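Local structure of ralf, proline/betaine transporter (Legionella pneumophila, 4D7Q) at residues L141-I146 with S259-Y264; I235-P240 with N245-E250. The protein probably promotes guanine nucleotide exchange through its Sec7 domain, here joined in an engineered chimera to the capping domain of Rickettsia prowazekii RalF. The protein carries 2 engineered substitutions. All coordinates share one frame; numbering follows the deposited sequence.

Contact 1 of 2, residues L141-I146 with S259-Y264; sequences LAFQTI and SKFTGY
The methylene of Phe143, rather than its ring, sits over the face of Phe261: CB lies 3.9 Å from the centroid of the Phe261 ring and almost on the ring normal, a CH-pi contact. In the other direction Phe261 CB meets the Phe143 ring obliquely, 3.7 Å from its CD1. The rings themselves are also oblique, with centroids 5.5 Å apart and planes inclined at 48°, neither a stack nor an edge-to-face pair. Beyond CB, the Phe261 ring reaches the backbone of the opposing helix, where CE1 approaches Phe143 O at 3.5 Å. Phe143 belongs to helix 135-152 of the Legionella Sec7 domain and Phe261 to helix 256-262 of the Rickettsia capping domain, so the contact spans the two fused parts of the engineered chimera. Gln144 reaches the same ring from the edge. Its CG is anti to the backbone N (chi1 -162°), and a bend at chi2 turns the amide back so that OE1 stands in the ring plane, 3.7 Å from Phe261 CZ; amide and ring planes are 87° apart. Phe257 and Phe288 stack on Phe261, while Tyr139 meets Phe143 edge-to-face. Behind Phe261 the helix gives way to the positive phi of Gly263, and the chain is tied there by Ser259 OG, 2.6 Å from Tyr264 O, and by an ST turn in which Tyr264 N donates to Thr262 OG1 over 3.3 Å.

Contact 2 of 2, residues I235-P240 with N245-E250; sequences IQNIFP and NNLTIE
Ile249 packs against Ile235 through its CG2 methyl, 3.9 Å from Ile235 CB, the two side chains crossing at about a right angle. Its other branch serves the next part of the loop: CG1 is anti to the carbonyl carbon (chi1 -49°), and CD1 extends to the backbone of 235-240, 3.9 Å from Asn237 N, before meeting the edge of the Phe239 ring. Leu247 continues the row. Its CD1 methyl lies 3.6 Å from Asn237 CG and, more distantly, 4.3 Å from Phe239 CD2. Here the loop that follows helix 220-230 runs back roughly antiparallel to 245-250, their directions 149° apart. Strand 248-252 is an outermost strand of the six-stranded antiparallel sheet of the capping domain. It takes its backbone partners from strand 264-271, whose Val268 and Ile270 also touch the apolar side chains of this contact.

This apolar seam contrasts with the solvent side. The CB atoms of Gln236, Thr248 and Glu250 point away from the opposing segment, and these side chains are exposed; Glu250 forms a salt bridge with Lys252. Asn237 stands between the two, its amide packed on Leu247. With chi1 at 179° that amide is turned from its own backbone N and toward 245-250, which puts ND2 2.9 Å from Asn245 O, while ND2 also donates to Leu242 O in the intervening connection. OD1 accepts a weak bond from Phe239 N, 3.3 Å away, in the manner of an Asx turn. The chemistry thus divides: aliphatic and aromatic groups hold the loop against the strand, whereas the amide of Asn237, bonded to Leu242 and weakly to Phe239, ties the loop to the short connection that leads to the strand.

Contact 1 joins the two parts of the chimera, whereas contact 2 lies wholly within the capping domain. Their centres are 31 Å apart and their nearest atoms about 10 Å, so they do not touch. The capping-domain sheet relates them: strand 248-252 of contact 2 is followed in the chain by helix 256-262 of contact 1, and then by strand 264-271, which begins at Tyr264 and carries Val268 and Ile270 back to contact 2. Contact 1 is buried, its centre 12 Å from that of the chain; contact 2 is at the surface, 26 Å out. Only contact 1 involves the Sec7 domain, which probably carries the exchange activity.

Contact 1 of 2, residues L141-I146 with S259-Y264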
ATOM      1  N   LEU A 141     -15.236  -2.955  -9.044  1.00 20.60           N
ATOM      2  CA  LEU A 141     -16.230  -2.151  -8.337  1.00 21.17           C
ATOM      3  C   LEU A 141     -15.597  -1.440  -7.163  1.00 22.26           C
ATOM      4  O   LEU A 141     -15.929  -0.282  -6.933  1.00 20.79           O
ATOM      5  CB  LEU A 141     -17.335  -3.045  -7.757  1.00 22.30           C
ATOM      6  CG  LEU A 141     -18.482  -3.486  -8.644  1.00 28.96           C
ATOM      7  CD1 LEU A 141     -19.356  -4.459  -7.877  1.00 28.22           C
ATOM      8  CD2 LEU A 141     -19.318  -2.292  -9.141  1.00 29.84           C
ATOM      9  N   ALA A 142     -14.730  -2.141  -6.390  1.00 19.56           N
ATOM     10  CA  ALA A 142     -14.077  -1.546  -5.215  1.00 20.49           C
ATOM     11  C   ALA A 142     -13.283  -0.291  -5.550  1.00 22.65           C
ATOM     12  O   ALA A 142     -13.484   0.741  -4.903  1.00 21.54           O
ATOM     13  CB  ALA A 142     -13.201  -2.557  -4.491  1.00 21.31           C
ATOM     14  N   PHE A 143     -12.391  -0.376  -6.546  1.00 19.87           N
ATOM     15  CA  PHE A 143     -11.602   0.778  -6.987  1.00 19.93           C
ATOM     16  C   PHE A 143     -12.497   1.894  -7.535  1.00 24.29           C
ATOM     17  O   PHE A 143     -12.233   3.075  -7.277  1.00 22.17           O
ATOM     18  CB  PHE A 143     -10.511   0.371  -7.996  1.00 20.92           C
ATOM     19  CG  PHE A 143      -9.212   0.012  -7.308  1.00 22.30           C
ATOM     20  CD1 PHE A 143      -8.388   1.005  -6.774  1.00 23.64           C
ATOM     21  CD2 PHE A 143      -8.849  -1.323  -7.115  1.00 22.78           C
ATOM     22  CE1 PHE A 143      -7.215   0.668  -6.091  1.00 22.88           C
ATOM     23  CE2 PHE A 143      -7.659  -1.654  -6.451  1.00 23.69           C
ATOM     24  CZ  PHE A 143      -6.856  -0.657  -5.946  1.00 21.88           C
ATOM     25  N   GLN A 144     -13.581   1.527  -8.232  1.00 23.19           N
ATOM     26  CA  GLN A 144     -14.509   2.542  -8.745  1.00 24.17           C
ATOM     27  C   GLN A 144     -15.195   3.289  -7.612  1.00 25.16           C
ATOM     28  O   GLN A 144     -15.366   4.505  -7.722  1.00 22.24           O
ATOM     29  CB  GLN A 144     -15.585   1.944  -9.672  1.00 25.82           C
ATOM     30  CG  GLN A 144     -16.294   3.005 -10.555  1.00 25.58           C
ATOM     31  CD  GLN A 144     -15.351   3.633 -11.572  1.00 40.23           C
ATOM     32  OE1 GLN A 144     -14.411   3.001 -12.081  1.00 30.90           O
ATOM     33  NE2 GLN A 144     -15.561   4.903 -11.883  1.00 27.70           N
ATOM     34  N   THR A 145     -15.680   2.527  -6.588  1.00 22.31           N
ATOM     35  CA  THR A 145     -16.434   3.004  -5.426  1.00 21.20           C
ATOM     36  C   THR A 145     -15.576   3.971  -4.609  1.00 23.23           C
ATOM     37  O   THR A 145     -16.051   5.037  -4.240  1.00 21.37           O
ATOM     38  CB  THR A 145     -16.955   1.798  -4.608  1.00 25.68           C
ATOM     39  OG1 THR A 145     -17.822   1.004  -5.417  1.00 23.46           O
ATOM     40  CG2 THR A 145     -17.644   2.194  -3.313  1.00 16.76           C
ATOM     41  N   ILE A 146     -14.310   3.610  -4.360  1.00 20.11           N
ATOM     42  CA  ILE A 146     -13.388   4.458  -3.610  1.00 18.73           C
ATOM     43  C   ILE A 146     -13.218   5.823  -4.314  1.00 21.92           C
ATOM     44  O   ILE A 146     -13.312   6.877  -3.672  1.00 19.05           O
ATOM     45  CB  ILE A 146     -12.010   3.763  -3.450  1.00 21.00           C
ATOM     46  CG1 ILE A 146     -12.094   2.493  -2.556  1.00 19.88           C
ATOM     47  CG2 ILE A 146     -10.981   4.772  -2.874  1.00 21.13           C
ATOM     48  CD1 ILE A 146     -10.768   1.537  -2.681  1.00 19.79           C
ATOM     49  N   SER A 259      -1.893   1.139 -12.039  1.00 23.19           N
ATOM     50  CA  SER A 259      -1.211   2.364 -12.442  1.00 22.42           C
ATOM     51  C   SER A 259      -2.211   3.536 -12.600  1.00 26.49           C
ATOM     52  O   SER A 259      -1.935   4.649 -12.158  1.00 24.29           O
ATOM     53  CB  SER A 259      -0.490   2.129 -13.767  1.00 25.47           C
ATOM     54  OG  SER A 259       0.473   3.149 -13.965  1.00 34.41           O
ATOM     55  N   LYS A 260      -3.367   3.277 -13.257  1.00 22.57           N
ATOM     56  CA  LYS A 260      -4.393   4.289 -13.488  1.00 21.56           C
ATOM     57  C   LYS A 260      -5.036   4.747 -12.190  1.00 22.54           C
ATOM     58  O   LYS A 260      -5.251   5.936 -12.019  1.00 19.09           O
ATOM     59  CB  LYS A 260      -5.467   3.766 -14.451  1.00 21.32           C
ATOM     60  CG  LYS A 260      -4.978   3.695 -15.891  1.00 23.84           C
ATOM     61  CD  LYS A 260      -6.072   3.119 -16.774  1.00 29.48           C
ATOM     62  CE  LYS A 260      -5.710   3.127 -18.239  1.00 27.77           C
ATOM     63  NZ  LYS A 260      -6.836   2.566 -19.022  1.00 35.37           N
ATOM     64  N   PHE A 261      -5.295   3.817 -11.269  1.00 20.90           N
ATOM     65  CA  PHE A 261      -5.953   4.136 -10.004  1.00 20.56           C
ATOM     66  C   PHE A 261      -5.049   4.672  -8.914  1.00 22.03           C
ATOM     67  O   PHE A 261      -5.542   5.200  -7.923  1.00 19.35           O
ATOM     68  CB  PHE A 261      -6.841   2.951  -9.530  1.00 21.50           C
ATOM     69  CG  PHE A 261      -8.214   2.908 -10.192  1.00 21.55           C
ATOM     70  CD1 PHE A 261      -9.265   3.662  -9.695  1.00 22.71           C
ATOM     71  CD2 PHE A 261      -8.441   2.119 -11.317  1.00 21.93           C
ATOM     72  CE1 PHE A 261     -10.525   3.627 -10.307  1.00 23.86           C
ATOM     73  CE2 PHE A 261      -9.703   2.081 -11.928  1.00 23.42           C
ATOM     74  CZ  PHE A 261     -10.737   2.835 -11.422  1.00 22.27           C
ATOM     75  N   THR A 262      -3.724   4.557  -9.071  1.00 19.14           N
ATOM     76  CA  THR A 262      -2.819   5.014  -8.000  1.00 18.41           C
ATOM     77  C   THR A 262      -1.690   5.905  -8.493  1.00 23.06           C
ATOM     78  O   THR A 262      -1.001   6.538  -7.680  1.00 22.02           O
ATOM     79  CB  THR A 262      -2.152   3.800  -7.320  1.00 21.03           C
ATOM     80  OG1 THR A 262      -1.413   3.101  -8.291  1.00 21.71           O
ATOM     81  CG2 THR A 262      -3.130   2.870  -6.643  1.00 18.93           C
ATOM     82  N   GLY A 263      -1.476   5.909  -9.805  1.00 19.21           N
ATOM     83  CA  GLY A 263      -0.405   6.689 -10.406  1.00 19.84           C
ATOM     84  C   GLY A 263       0.949   6.018 -10.321  1.00 23.92           C
ATOM     85  O   GLY A 263       1.967   6.621 -10.678  1.00 23.58           O
ATOM     86  N   TYR A 264       0.972   4.755  -9.859  1.00 20.64           N
ATOM     87  CA  TYR A 264       2.202   3.977  -9.740  1.00 21.61           C
ATOM     88  C   TYR A 264       2.677   3.625 -11.123  1.00 25.94           C
ATOM     89  O   TYR A 264       1.980   2.889 -11.825  1.00 24.31           O
ATOM     90  CB  TYR A 264       1.920   2.710  -8.917  1.00 21.27           C
ATOM     91  CG  TYR A 264       3.065   1.738  -8.767  1.00 19.98           C
ATOM     92  CD1 TYR A 264       4.309   2.159  -8.291  1.00 21.85           C
ATOM     93  CD2 TYR A 264       2.866   0.375  -8.940  1.00 20.55           C
ATOM     94  CE1 TYR A 264       5.351   1.252  -8.087  1.00 22.92           C
ATOM     95  CE2 TYR A 264       3.901  -0.542  -8.756  1.00 22.09           C
ATOM     96  CZ  TYR A 264       5.143  -0.099  -8.336  1.00 29.57           C
ATOM     97  OH  TYR A 264       6.129  -1.024  -8.127  1.00 27.24           O
TER

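Contact 2 of 2, residues I235-P240 with N245-E250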
ATOM      1  N   ILE A 235      17.003   2.441 -18.041  1.00 35.77           N
ATOM      2  CA  ILE A 235      17.447   3.406 -17.031  1.00 34.95           C
ATOM      3  C   ILE A 235      18.959   3.262 -16.832  1.00 38.51           C
ATOM      4  O   ILE A 235      19.458   2.174 -16.555  1.00 39.08           O
ATOM      5  CB  ILE A 235      16.633   3.285 -15.698  1.00 36.25           C
ATOM      6  CG1 ILE A 235      15.135   3.465 -15.959  1.00 35.09           C
ATOM      7  CG2 ILE A 235      17.131   4.273 -14.617  1.00 35.73           C
ATOM      8  CD1 ILE A 235      14.228   2.983 -14.881  1.00 34.22           C
ATOM      9  N   GLN A 236      19.676   4.354 -17.014  1.00 34.84           N
ATOM     10  CA  GLN A 236      21.124   4.395 -16.818  1.00 34.91           C
ATOM     11  C   GLN A 236      21.444   4.993 -15.430  1.00 36.51           C
ATOM     12  O   GLN A 236      20.555   5.554 -14.784  1.00 35.08           O
ATOM     13  CB  GLN A 236      21.803   5.175 -17.962  1.00 36.49           C
ATOM     14  CG  GLN A 236      21.829   4.345 -19.245  1.00 57.82           C
ATOM     15  CD  GLN A 236      22.429   5.077 -20.407  1.00 87.89           C
ATOM     16  OE1 GLN A 236      21.745   5.818 -21.119  1.00 89.16           O
ATOM     17  NE2 GLN A 236      23.709   4.844 -20.656  1.00 79.07           N
ATOM     18  N   ASN A 237      22.698   4.822 -14.960  1.00 32.45           N
ATOM     19  CA  ASN A 237      23.167   5.376 -13.697  1.00 30.80           C
ATOM     20  C   ASN A 237      23.330   6.900 -13.848  1.00 35.26           C
ATOM     21  O   ASN A 237      24.340   7.391 -14.339  1.00 35.95           O
ATOM     22  CB  ASN A 237      24.445   4.678 -13.226  1.00 27.94           C
ATOM     23  CG  ASN A 237      25.037   5.195 -11.927  1.00 42.33           C
ATOM     24  OD1 ASN A 237      24.501   6.083 -11.262  1.00 34.64           O
ATOM     25  ND2 ASN A 237      26.167   4.640 -11.525  1.00 34.74           N
ATOM     26  N   ILE A 238      22.289   7.637 -13.460  1.00 32.69           N
ATOM     27  CA  ILE A 238      22.242   9.108 -13.522  1.00 33.18           C
ATOM     28  C   ILE A 238      22.331   9.702 -12.098  1.00 35.77           C
ATOM     29  O   ILE A 238      22.049  10.879 -11.886  1.00 36.84           O
ATOM     30  CB  ILE A 238      20.941   9.544 -14.287  1.00 36.69           C
ATOM     31  CG1 ILE A 238      19.699   8.725 -13.833  1.00 36.46           C
ATOM     32  CG2 ILE A 238      21.134   9.370 -15.804  1.00 37.64           C
ATOM     33  CD1 ILE A 238      18.802   9.352 -12.833  1.00 43.11           C
ATOM     34  N   PHE A 239      22.715   8.865 -11.131  1.00 31.08           N
ATOM     35  CA  PHE A 239      22.775   9.191  -9.710  1.00 31.37           C
ATOM     36  C   PHE A 239      24.126   9.799  -9.306  1.00 38.69           C
ATOM     37  O   PHE A 239      25.136   9.086  -9.310  1.00 38.35           O
ATOM     38  CB  PHE A 239      22.394   7.943  -8.876  1.00 32.04           C
ATOM     39  CG  PHE A 239      21.065   7.356  -9.304  1.00 32.05           C
ATOM     40  CD1 PHE A 239      19.866   7.951  -8.921  1.00 34.24           C
ATOM     41  CD2 PHE A 239      21.014   6.237 -10.127  1.00 34.18           C
ATOM     42  CE1 PHE A 239      18.637   7.423  -9.343  1.00 35.21           C
ATOM     43  CE2 PHE A 239      19.788   5.714 -10.557  1.00 36.77           C
ATOM     44  CZ  PHE A 239      18.604   6.314 -10.163  1.00 34.46           C
ATOM     45  N   PRO A 240      24.169  11.127  -8.988  1.00 37.07           N
ATOM     46  CA  PRO A 240      25.459  11.766  -8.654  1.00 37.68           C
ATOM     47  C   PRO A 240      26.276  11.149  -7.514  1.00 40.67           C
ATOM     48  O   PRO A 240      27.488  11.256  -7.553  1.00 41.00           O
ATOM     49  CB  PRO A 240      25.078  13.231  -8.384  1.00 39.75           C
ATOM     50  CG  PRO A 240      23.785  13.431  -9.084  1.00 42.98           C
ATOM     51  CD  PRO A 240      23.073  12.123  -9.005  1.00 38.09           C
ATOM     52  N   ASN A 245      30.090   3.907  -9.226  1.00 29.73           N
ATOM     53  CA  ASN A 245      29.488   2.598  -9.000  1.00 29.34           C
ATOM     54  C   ASN A 245      28.969   2.006 -10.291  1.00 33.45           C
ATOM     55  O   ASN A 245      28.320   2.703 -11.077  1.00 33.39           O
ATOM     56  CB  ASN A 245      28.329   2.677  -7.977  1.00 32.43           C
ATOM     57  CG  ASN A 245      28.774   2.786  -6.527  1.00 59.87           C
ATOM     58  OD1 ASN A 245      28.493   1.911  -5.701  1.00 55.74           O
ATOM     59  ND2 ASN A 245      29.459   3.872  -6.179  1.00 45.26           N
ATOM     60  N   ASN A 246      29.200   0.708 -10.479  1.00 30.26           N
ATOM     61  CA  ASN A 246      28.709  -0.036 -11.629  1.00 30.64           C
ATOM     62  C   ASN A 246      27.431  -0.766 -11.185  1.00 35.53           C
ATOM     63  O   ASN A 246      27.477  -1.849 -10.592  1.00 36.51           O
ATOM     64  CB  ASN A 246      29.804  -0.959 -12.185  1.00 31.22           C
ATOM     65  CG  ASN A 246      31.036  -0.195 -12.617  1.00 47.70           C
ATOM     66  OD1 ASN A 246      30.957   0.914 -13.163  1.00 37.03           O
ATOM     67  ND2 ASN A 246      32.204  -0.769 -12.383  1.00 41.22           N
ATOM     68  N   LEU A 247      26.311  -0.106 -11.426  1.00 30.51           N
ATOM     69  CA  LEU A 247      24.992  -0.580 -11.075  1.00 29.52           C
ATOM     70  C   LEU A 247      24.343  -1.478 -12.108  1.00 33.17           C
ATOM     71  O   LEU A 247      24.622  -1.418 -13.263  1.00 31.51           O
ATOM     72  CB  LEU A 247      24.055   0.586 -10.772  1.00 28.63           C
ATOM     73  CG  LEU A 247      24.446   1.588  -9.717  1.00 32.83           C
ATOM     74  CD1 LEU A 247      23.520   2.768  -9.680  1.00 32.23           C
ATOM     75  CD2 LEU A 247      24.634   0.967  -8.350  1.00 31.13           C
ATOM     76  N   THR A 248      23.441  -2.302 -11.622  1.00 31.17           N
ATOM     77  CA  THR A 248      22.562  -3.111 -12.420  1.00 30.99           C
ATOM     78  C   THR A 248      21.131  -2.586 -12.217  1.00 33.08           C
ATOM     79  O   THR A 248      20.612  -2.644 -11.146  1.00 31.68           O
ATOM     80  CB  THR A 248      22.721  -4.567 -11.985  1.00 36.24           C
ATOM     81  OG1 THR A 248      24.010  -5.010 -12.358  1.00 41.75           O
ATOM     82  CG2 THR A 248      21.721  -5.414 -12.572  1.00 30.68           C
ATOM     83  N   ILE A 249      20.519  -2.049 -13.260  1.00 31.38           N
ATOM     84  CA  ILE A 249      19.240  -1.398 -13.135  1.00 31.58           C
ATOM     85  C   ILE A 249      18.169  -2.068 -14.011  1.00 37.55           C
ATOM     86  O   ILE A 249      18.357  -2.285 -15.182  1.00 34.89           O
ATOM     87  CB  ILE A 249      19.318   0.118 -13.388  1.00 33.95           C
ATOM     88  CG1 ILE A 249      20.455   0.734 -12.583  1.00 33.12           C
ATOM     89  CG2 ILE A 249      17.990   0.761 -13.034  1.00 33.44           C
ATOM     90  CD1 ILE A 249      20.793   2.153 -12.881  1.00 32.35           C
ATOM     91  N   GLU A 250      17.069  -2.405 -13.360  1.00 36.13           N
ATOM     92  CA  GLU A 250      15.889  -3.075 -13.897  1.00 37.01           C
ATOM     93  C   GLU A 250      14.678  -2.194 -13.593  1.00 39.06           C
ATOM     94  O   GLU A 250      14.680  -1.455 -12.606  1.00 37.14           O
ATOM     95  CB  GLU A 250      15.728  -4.417 -13.156  1.00 39.05           C
ATOM     96  CG  GLU A 250      14.684  -5.377 -13.700  1.00 55.28           C
ATOM     97  CD  GLU A 250      14.462  -6.618 -12.855  1.00 84.25           C
ATOM     98  OE1 GLU A 250      15.449  -7.145 -12.290  1.00 86.67           O
ATOM     99  OE2 GLU A 250      13.298  -7.077 -12.775  1.00 77.51           O
TER